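Hemolysin-related protein (Vibrio cholerae serotype O1, PDB 5V6F) binds mannose-containing glycans such as mannotriose through this second beta-prism lectin domain of RbmC, probably serving attachment of the biofilm protein to host glycans. Local coordinates at residues P5-S10 against V68-G73; T12-R17 against N123-G128; R17-D22 against I36-N41. All coordinates share one frame; numbering follows the deposited sequence.

Interaction 1 of 3, residues P5-S10 against V68-G73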
loop_
_atom_site.group_PDB
_atom_site.type_symbol
_atom_site.label_atom_id
_atom_site.label_comp_id
_atom_site.label_asym_id
_atom_site.label_seq_id
_atom_site.Cartn_x
_atom_site.Cartn_y
_atom_site.Cartn_z
ATOM N N PRO A 5 -7.032 6.558 -8.302
ATOM C CA PRO A 5 -7.883 5.368 -8.369
ATOM C C PRO A 5 -7.724 4.528 -7.111
ATOM O O PRO A 5 -6.797 4.702 -6.316
ATOM C CB PRO A 5 -7.373 4.619 -9.607
ATOM C CG PRO A 5 -6.598 5.631 -10.390
ATOM C CD PRO A 5 -6.044 6.594 -9.391
ATOM N N ILE A 6 -8.658 3.599 -6.933
ATOM C CA ILE A 6 -8.501 2.554 -5.928
ATOM C C ILE A 6 -7.610 1.481 -6.544
ATOM O O ILE A 6 -8.006 0.807 -7.498
ATOM C CB ILE A 6 -9.851 1.977 -5.488
ATOM C CG1 ILE A 6 -10.725 3.074 -4.867
ATOM C CG2 ILE A 6 -9.641 0.833 -4.504
ATOM C CD1 ILE A 6 -12.144 2.625 -4.527
ATOM N N PHE A 7 -6.393 1.348 -6.024
ATOM C CA PHE A 7 -5.485 0.300 -6.464
ATOM C C PHE A 7 -5.859 -1.016 -5.798
ATOM O O PHE A 7 -6.209 -1.052 -4.617
ATOM C CB PHE A 7 -4.040 0.666 -6.126
ATOM C CG PHE A 7 -3.648 2.046 -6.556
ATOM C CD1 PHE A 7 -3.538 2.359 -7.898
ATOM C CD2 PHE A 7 -3.388 3.030 -5.616
ATOM C CE1 PHE A 7 -3.180 3.631 -8.299
ATOM C CE2 PHE A 7 -3.026 4.303 -6.007
ATOM C CZ PHE A 7 -2.921 4.605 -7.353
ATOM N N GLY A 8 -5.794 -2.094 -6.561
ATOM C CA GLY A 8 -6.158 -3.393 -6.024
ATOM C C GLY A 8 -7.656 -3.577 -6.051
ATOM O O GLY A 8 -8.302 -3.353 -7.079
ATOM N N TYR A 9 -8.217 -3.978 -4.911
ATOM C CA TYR A 9 -9.612 -4.381 -4.811
ATOM C C TYR A 9 -10.220 -3.744 -3.570
ATOM O O TYR A 9 -9.514 -3.400 -2.620
ATOM C CB TYR A 9 -9.731 -5.909 -4.760
ATOM C CG TYR A 9 -8.770 -6.594 -5.710
ATOM C CD1 TYR A 9 -9.106 -6.799 -7.041
ATOM C CD2 TYR A 9 -7.519 -7.014 -5.280
ATOM C CE1 TYR A 9 -8.225 -7.413 -7.914
ATOM C CE2 TYR A 9 -6.633 -7.631 -6.146
ATOM C CZ TYR A 9 -6.993 -7.828 -7.462
ATOM O OH TYR A 9 -6.119 -8.441 -8.337
ATOM N N SER A 10 -11.549 -3.594 -3.583
ATOM C CA SER A 10 -12.244 -2.853 -2.534
ATOM C C SER A 10 -13.472 -3.599 -2.021
ATOM O O SER A 10 -14.440 -2.975 -1.575
ATOM C CB SER A 10 -12.650 -1.471 -3.038
ATOM O OG SER A 10 -13.512 -1.572 -4.155
ATOM N N VAL A 68 3.480 5.506 -8.119
ATOM C CA VAL A 68 3.406 4.144 -7.610
ATOM C C VAL A 68 3.123 3.202 -8.768
ATOM O O VAL A 68 2.460 3.558 -9.746
ATOM C CB VAL A 68 2.331 3.978 -6.511
ATOM C CG1 VAL A 68 2.718 4.766 -5.268
ATOM C CG2 VAL A 68 0.955 4.411 -7.021
ATOM N N GLU A 69 3.652 1.990 -8.646
ATOM C CA GLU A 69 3.363 0.878 -9.542
ATOM C C GLU A 69 2.895 -0.253 -8.641
ATOM O O GLU A 69 3.696 -0.815 -7.888
ATOM C CB GLU A 69 4.603 0.490 -10.347
ATOM C CG GLU A 69 4.404 -0.567 -11.405
ATOM C CD GLU A 69 5.682 -0.833 -12.175
ATOM O OE1 GLU A 69 6.492 -1.668 -11.721
ATOM O OE2 GLU A 69 5.892 -0.183 -13.220
ATOM N N VAL A 70 1.600 -0.556 -8.682
ATOM C CA VAL A 70 0.965 -1.462 -7.730
ATOM C C VAL A 70 0.659 -2.767 -8.445
ATOM O O VAL A 70 -0.069 -2.777 -9.446
ATOM C CB VAL A 70 -0.316 -0.854 -7.140
ATOM C CG1 VAL A 70 -0.950 -1.806 -6.125
ATOM C CG2 VAL A 70 -0.017 0.490 -6.493
ATOM N N THR A 71 1.198 -3.866 -7.929
ATOM C CA THR A 71 0.922 -5.193 -8.461
ATOM C C THR A 71 -0.055 -5.903 -7.529
ATOM O O THR A 71 0.201 -6.028 -6.326
ATOM C CB THR A 71 2.208 -6.004 -8.621
ATOM O OG1 THR A 71 3.128 -5.282 -9.448
ATOM C CG2 THR A 71 1.916 -7.355 -9.273
ATOM N N SER A 72 -1.168 -6.363 -8.090
ATOM C CA SER A 72 -2.184 -7.096 -7.349
ATOM C C SER A 72 -2.444 -8.408 -8.070
ATOM O O SER A 72 -2.169 -8.540 -9.264
ATOM C CB SER A 72 -3.488 -6.295 -7.233
ATOM O OG SER A 72 -3.260 -4.990 -6.734
ATOM N N GLY A 73 -2.974 -9.385 -7.346
ATOM C CA GLY A 73 -3.319 -10.636 -7.995
ATOM C C GLY A 73 -3.835 -11.666 -7.018
ATOM O O GLY A 73 -4.124 -11.372 -5.856
#
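Phe7 lays one face of its ring against a methyl group of Val70, whose CG2 stands 4.0 Å from Phe7 CG. The contact lies inside a beta-prism lectin domain of three four-stranded antiparallel sheets and joins two of them: strand 7-8 edges one, while 68-73 runs through an inner strand of another. No hydrogen bond runs directly between the two segments; they meet by packing. With CG anti to its carbonyl carbon (chi1 -50°), Phe7 sets its ring beside Val70 and crosses both valines at about a right angle. Farther out, Phe7 CZ meets Val68 CG2 at 3.9 Å. Pro5 O sits over the centre of the opposite face, 3.7 Å above the plane, so the ring is held between it and Val70 CG2; Phe134 brings its own ring against Phe7. Gly8 comes next, its CA 3.4 Å from Ser72 OG. Its backbone angles, phi 82° and psi -130°, would press a CB into the preceding carbonyl oxygen. Outside the pair, Gly8 N and O bond to Glu109 OE1 and Lys107 NZ, tying this short strand to strand 106-112, the neighbour of 65-75; Lys107 also makes a cation-pi contact with the Tyr9 ring. That ring reaches back to the end of 68-73, where Tyr9 CE2 lies 3.6 Å from Ser72 CB and Tyr9 OH comes within 3.4 Å of Gly73 N, at an angle too poor for a hydrogen bond.

Interaction 2 of 3, residues T12-R17 against N123-G128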
loop_
_atom_site.group_PDB
_atom_site.type_symbol
_atom_site.label_atom_id
_atom_site.label_comp_id
_atom_site.label_asym_id
_atom_site.label_seq_id
_atom_site.Cartn_x
_atom_site.Cartn_y
_atom_site.Cartn_z
ATOM N N THR A 12 -13.456 -5.745 0.588
ATOM C CA THR A 12 -13.365 -5.918 2.031
ATOM C C THR A 12 -13.557 -4.568 2.727
ATOM O O THR A 12 -13.995 -3.592 2.115
ATOM C CB THR A 12 -12.037 -6.579 2.388
ATOM O OG1 THR A 12 -10.964 -5.853 1.776
ATOM C CG2 THR A 12 -12.028 -8.024 1.909
ATOM N N GLN A 13 -13.230 -4.500 4.016
ATOM C CA GLN A 13 -13.624 -3.369 4.849
ATOM C C GLN A 13 -12.706 -2.169 4.650
ATOM O O GLN A 13 -11.481 -2.303 4.606
ATOM C CB GLN A 13 -13.626 -3.772 6.320
ATOM C CG GLN A 13 -14.702 -4.783 6.672
ATOM C CD GLN A 13 -14.223 -6.213 6.516
ATOM O OE1 GLN A 13 -13.131 -6.567 6.961
ATOM N NE2 GLN A 13 -15.040 -7.043 5.879
ATOM N N GLN A 14 -13.309 -0.985 4.569
ATOM C CA GLN A 14 -12.573 0.245 4.309
ATOM C C GLN A 14 -12.195 0.950 5.607
ATOM O O GLN A 14 -13.054 1.227 6.452
ATOM C CB GLN A 14 -13.403 1.186 3.438
ATOM C CG GLN A 14 -12.652 2.454 3.052
ATOM C CD GLN A 14 -13.477 3.417 2.228
ATOM O OE1 GLN A 14 -14.532 3.067 1.702
ATOM N NE2 GLN A 14 -12.992 4.644 2.111
ATOM N N SER A 15 -10.908 1.258 5.748
ATOM C CA SER A 15 -10.414 2.129 6.799
ATOM C C SER A 15 -9.824 3.384 6.168
ATOM O O SER A 15 -9.448 3.396 4.993
ATOM C CB SER A 15 -9.357 1.435 7.667
ATOM O OG SER A 15 -9.916 0.351 8.397
ATOM N N GLN A 16 -9.754 4.449 6.962
ATOM C CA GLN A 16 -9.288 5.744 6.479
ATOM C C GLN A 16 -8.203 6.243 7.420
ATOM O O GLN A 16 -8.422 6.337 8.631
ATOM C CB GLN A 16 -10.459 6.734 6.369
ATOM C CG GLN A 16 -11.625 6.130 5.562
ATOM C CD GLN A 16 -12.658 7.138 5.082
ATOM O OE1 GLN A 16 -13.074 7.110 3.913
ATOM N NE2 GLN A 16 -13.095 8.010 5.975
ATOM N N ARG A 17 -7.025 6.532 6.871
ATOM C CA ARG A 17 -5.869 6.928 7.672
ATOM C C ARG A 17 -5.381 8.293 7.208
ATOM O O ARG A 17 -4.916 8.446 6.072
ATOM C CB ARG A 17 -4.763 5.878 7.585
ATOM C CG ARG A 17 -5.104 4.576 8.321
ATOM C CD ARG A 17 -5.284 4.810 9.827
ATOM N NE ARG A 17 -5.680 3.607 10.560
ATOM C CZ ARG A 17 -6.930 3.284 10.876
ATOM N NH1 ARG A 17 -7.948 4.058 10.522
ATOM N NH2 ARG A 17 -7.169 2.168 11.551
ATOM N N ASN A 123 -6.971 5.742 2.011
ATOM C CA ASN A 123 -8.003 4.755 2.266
ATOM C C ASN A 123 -7.396 3.380 2.043
ATOM O O ASN A 123 -6.638 3.178 1.093
ATOM C CB ASN A 123 -9.211 4.972 1.354
ATOM C CG ASN A 123 -9.863 6.326 1.566
ATOM O OD1 ASN A 123 -9.916 6.832 2.686
ATOM N ND2 ASN A 123 -10.358 6.920 0.489
ATOM N N VAL A 124 -7.696 2.450 2.948
ATOM C CA VAL A 124 -7.126 1.109 2.919
ATOM C C VAL A 124 -8.251 0.103 3.097
ATOM O O VAL A 124 -9.065 0.235 4.017
ATOM C CB VAL A 124 -6.064 0.909 4.019
ATOM C CG1 VAL A 124 -5.406 -0.458 3.876
ATOM C CG2 VAL A 124 -5.024 2.025 3.975
ATOM N N TRP A 125 -8.285 -0.904 2.230
ATOM C CA TRP A 125 -9.268 -1.976 2.304
ATOM C C TRP A 125 -8.570 -3.247 2.771
ATOM O O TRP A 125 -7.578 -3.671 2.168
ATOM C CB TRP A 125 -9.943 -2.195 0.949
ATOM C CG TRP A 125 -10.907 -1.110 0.575
ATOM C CD1 TRP A 125 -12.266 -1.146 0.702
ATOM C CD2 TRP A 125 -10.590 0.174 0.015
ATOM N NE1 TRP A 125 -12.814 0.031 0.252
ATOM C CE2 TRP A 125 -11.808 0.857 -0.173
ATOM C CE3 TRP A 125 -9.397 0.808 -0.344
ATOM C CZ2 TRP A 125 -11.867 2.147 -0.703
ATOM C CZ3 TRP A 125 -9.458 2.087 -0.874
ATOM C CH2 TRP A 125 -10.684 2.743 -1.047
ATOM N N THR A 126 -9.077 -3.837 3.852
ATOM C CA THR A 126 -8.543 -5.086 4.372
ATOM C C THR A 126 -9.681 -5.912 4.949
ATOM O O THR A 126 -10.637 -5.364 5.508
ATOM C CB THR A 126 -7.473 -4.866 5.450
ATOM O OG1 THR A 126 -6.946 -6.134 5.867
ATOM C CG2 THR A 126 -8.042 -4.137 6.669
ATOM N N GLY A 127 -9.569 -7.227 4.797
ATOM C CA GLY A 127 -10.430 -8.178 5.465
ATOM C C GLY A 127 -9.815 -8.832 6.687
ATOM O O GLY A 127 -10.372 -9.814 7.191
ATOM N N GLY A 128 -8.674 -8.339 7.168
ATOM C CA GLY A 128 -8.077 -8.838 8.392
ATOM C C GLY A 128 -6.840 -9.689 8.207
ATOM O O GLY A 128 -6.285 -10.159 9.206
#
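Two neighbouring antiparallel strands of one beta-prism sheet, 13-17 and 123-126, pair here, their N-to-C directions over these short segments 149° apart. Ser15 and Val124 form a hydrogen-bonded pair: Ser15 N gives Val124 O a nearly straight bond of 2.7 Å, and Val124 N returns one to Ser15 O at 2.9 Å. Gln13 and Thr126 make the next such pair, less evenly: Thr126 N to Gln13 O is sound, Gln13 N to Thr126 O weak. Gln14 and Trp125 lie between them as a non-hydrogen-bonded pair and carry the main side-chain contact. With CG anti to the backbone N (chi1 -176°) and the chain extended beyond it, Gln14 runs alongside the indole. Gln14 CB rests over one face, 3.4 Å from Trp125 NE1, and Gln14 CG makes a CH-pi contact 4.0 Å from the five-membered ring's centroid. The amide carries on past the rim, Gln14 CD being 3.6 Å from Trp125 CZ2, the amide plane turned 34° from the indole. Thr12 O meets the indole edge in plane, 3.3 Å from Trp125 CD1. Past the strand end, Gly128 N bonds to Thr126 OG1 in an ST turn, and that hydroxyl is also hydrogen-bonded to Leu130 O. Strand 13-18 edges the sheet; 121-126 has 131-137 as its other neighbour, and Val44 of strand 44-45 packs on Ser15, Val124 and Thr126.

Interaction 3 of 3, residues R17-D22 against I36-N41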
loop_
_atom_site.group_PDB
_atom_site.type_symbol
_atom_site.label_atom_id
_atom_site.label_comp_id
_atom_site.label_asym_id
_atom_site.label_seq_id
_atom_site.Cartn_x
_atom_site.Cartn_y
_atom_site.Cartn_z
ATOM N N ARG A 17 -7.025 6.532 6.871
ATOM C CA ARG A 17 -5.869 6.928 7.672
ATOM C C ARG A 17 -5.381 8.293 7.208
ATOM O O ARG A 17 -4.916 8.446 6.072
ATOM C CB ARG A 17 -4.763 5.878 7.585
ATOM C CG ARG A 17 -5.104 4.576 8.321
ATOM C CD ARG A 17 -5.284 4.810 9.827
ATOM N NE ARG A 17 -5.680 3.607 10.560
ATOM C CZ ARG A 17 -6.930 3.284 10.876
ATOM N NH1 ARG A 17 -7.948 4.058 10.522
ATOM N NH2 ARG A 17 -7.169 2.168 11.551
ATOM N N VAL A 18 -5.492 9.275 8.090
ATOM C CA VAL A 18 -5.118 10.648 7.784
ATOM C C VAL A 18 -3.606 10.779 7.849
ATOM O O VAL A 18 -2.955 10.268 8.770
ATOM C CB VAL A 18 -5.817 11.618 8.755
ATOM C CG1 VAL A 18 -5.306 13.037 8.579
ATOM C CG2 VAL A 18 -7.325 11.567 8.552
ATOM N N VAL A 19 -3.042 11.464 6.859
ATOM C CA VAL A 19 -1.608 11.720 6.820
ATOM C C VAL A 19 -1.290 12.884 7.748
ATOM O O VAL A 19 -1.903 13.957 7.657
ATOM C CB VAL A 19 -1.147 12.009 5.384
ATOM C CG1 VAL A 19 0.347 12.224 5.352
ATOM C CG2 VAL A 19 -1.549 10.869 4.457
ATOM N N THR A 20 -0.322 12.684 8.635
ATOM C CA THR A 20 0.065 13.724 9.574
ATOM C C THR A 20 0.997 14.727 8.903
ATOM O O THR A 20 1.419 14.561 7.756
ATOM C CB THR A 20 0.762 13.126 10.793
ATOM O OG1 THR A 20 2.061 12.651 10.403
ATOM C CG2 THR A 20 -0.060 11.988 11.392
ATOM N N ALA A 21 1.355 15.772 9.651
ATOM C CA ALA A 21 2.320 16.747 9.157
ATOM C C ALA A 21 3.652 16.106 8.786
ATOM O O ALA A 21 4.432 16.713 8.042
ATOM C CB ALA A 21 2.546 17.840 10.205
ATOM N N ASP A 22 3.940 14.904 9.290
ATOM C CA ASP A 22 5.183 14.227 8.946
ATOM C C ASP A 22 5.151 13.587 7.561
ATOM O O ASP A 22 6.208 13.190 7.060
ATOM C CB ASP A 22 5.513 13.163 9.996
ATOM C CG ASP A 22 5.875 13.767 11.344
ATOM O OD1 ASP A 22 6.489 14.853 11.368
ATOM O OD2 ASP A 22 5.541 13.153 12.377
ATOM N N ILE A 36 -1.042 -1.178 5.907
ATOM C CA ILE A 36 -0.694 0.187 5.525
ATOM C C ILE A 36 -1.223 1.151 6.575
ATOM O O ILE A 36 -2.368 1.026 7.023
ATOM C CB ILE A 36 -1.272 0.556 4.143
ATOM C CG1 ILE A 36 -0.544 -0.211 3.042
ATOM C CG2 ILE A 36 -1.192 2.070 3.896
ATOM C CD1 ILE A 36 -1.162 -0.058 1.663
ATOM N N GLY A 37 -0.405 2.142 6.929
ATOM C CA GLY A 37 -0.842 3.209 7.809
ATOM C C GLY A 37 -0.120 4.518 7.559
ATOM O O GLY A 37 0.649 4.642 6.601
ATOM N N THR A 38 -0.371 5.509 8.417
ATOM C CA THR A 38 0.321 6.788 8.356
ATOM C C THR A 38 1.134 7.089 9.609
ATOM O O THR A 38 1.840 8.104 9.640
ATOM C CB THR A 38 -0.682 7.926 8.110
ATOM O OG1 THR A 38 -1.654 7.953 9.162
ATOM C CG2 THR A 38 -1.388 7.728 6.771
ATOM N N THR A 39 1.053 6.243 10.632
ATOM C CA THR A 39 1.938 6.277 11.785
ATOM C C THR A 39 2.387 4.854 12.066
ATOM O O THR A 39 1.856 3.893 11.506
ATOM C CB THR A 39 1.253 6.851 13.033
ATOM O OG1 THR A 39 0.280 5.914 13.513
ATOM C CG2 THR A 39 0.577 8.171 12.722
ATOM N N VAL A 40 3.363 4.718 12.964
ATOM C CA VAL A 40 3.812 3.389 13.361
ATOM C C VAL A 40 2.753 2.623 14.134
ATOM O O VAL A 40 2.872 1.400 14.279
ATOM C CB VAL A 40 5.103 3.466 14.202
ATOM C CG1 VAL A 40 6.247 4.006 13.362
ATOM C CG2 VAL A 40 4.894 4.316 15.443
ATOM N N ASN A 41 1.710 3.304 14.613
ATOM C CA ASN A 41 0.700 2.688 15.464
ATOM C C ASN A 41 -0.609 2.370 14.756
ATOM O O ASN A 41 -1.370 1.540 15.262
ATOM C CB ASN A 41 0.377 3.601 16.654
ATOM C CG ASN A 41 1.496 3.664 17.663
ATOM O OD1 ASN A 41 2.328 2.762 17.743
ATOM N ND2 ASN A 41 1.516 4.731 18.450
HETATM O O HOH W 1 1.898 10.685 8.285
#
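Thr38 reaches across to the end of strand 13-18 and makes the direct hydrogen bond of this contact, OG1 donating to Val18 O over 2.7 Å. The hydroxyl stands above the carbonyl plane, 44° out of it. Thr38 chi1 of 59° sets OG1 between its own backbone N and carbonyl carbon, with CG2 anti to that carbon. A second polar link runs through a water that accepts from Thr20 N at 3.0 Å and donates to Thr38 O at 2.9 Å. The two links hold the 17-22 backbone at Val18 O and Thr20 N, through the hydroxyl and the carbonyl of Thr38.

Apolar contacts gather round the same threonine. Thr38 CG2 lies 3.9 Å from Arg17 CB and equally far from Val19 CG2, touching both residues where the chain leaves the strand. Farther out, the methyls of Thr20 and Thr39 meet, CG2 to CG2 at 4.1 Å, their side chains crossing at about a right angle. In the beta-prism, this is a junction between two of the three sheets: strand 13-18 is the edge strand of one sheet, and 33-37 an inner strand of the next.

Local bonds shape both loops. Thr20 OG1 accepts from Asp22 N, and Thr39 OG1 from Asn41 N, so each threonine opens an ST turn. Asn42 ties the second loop together: its OD1 receives Thr38 N and Thr39 N, and its backbone O accepts from Arg17 NE.

From the N terminus, 5-10 is met first, and interaction 1 closes a long loop when strand 65-75 comes against it. Strand 13-18 follows and serves both remaining contacts. Its last residues turn into the loop that interaction 3 closes soonest, at 36-41, so this contact nests inside the loops of both others. Interaction 2 closes last, when 123-128 pairs with 12-17 near the C terminus; its loop crosses that of interaction 1. Interactions 1 and 2 touch where Ile6 and Ser10 pack on Trp125, while Val124 meets Ile36 between interactions 2 and 3. Interaction 2 holds strands of one sheet together; interaction 1 joins that sheet to the one with 65-75, interaction 3 to the one with 33-37.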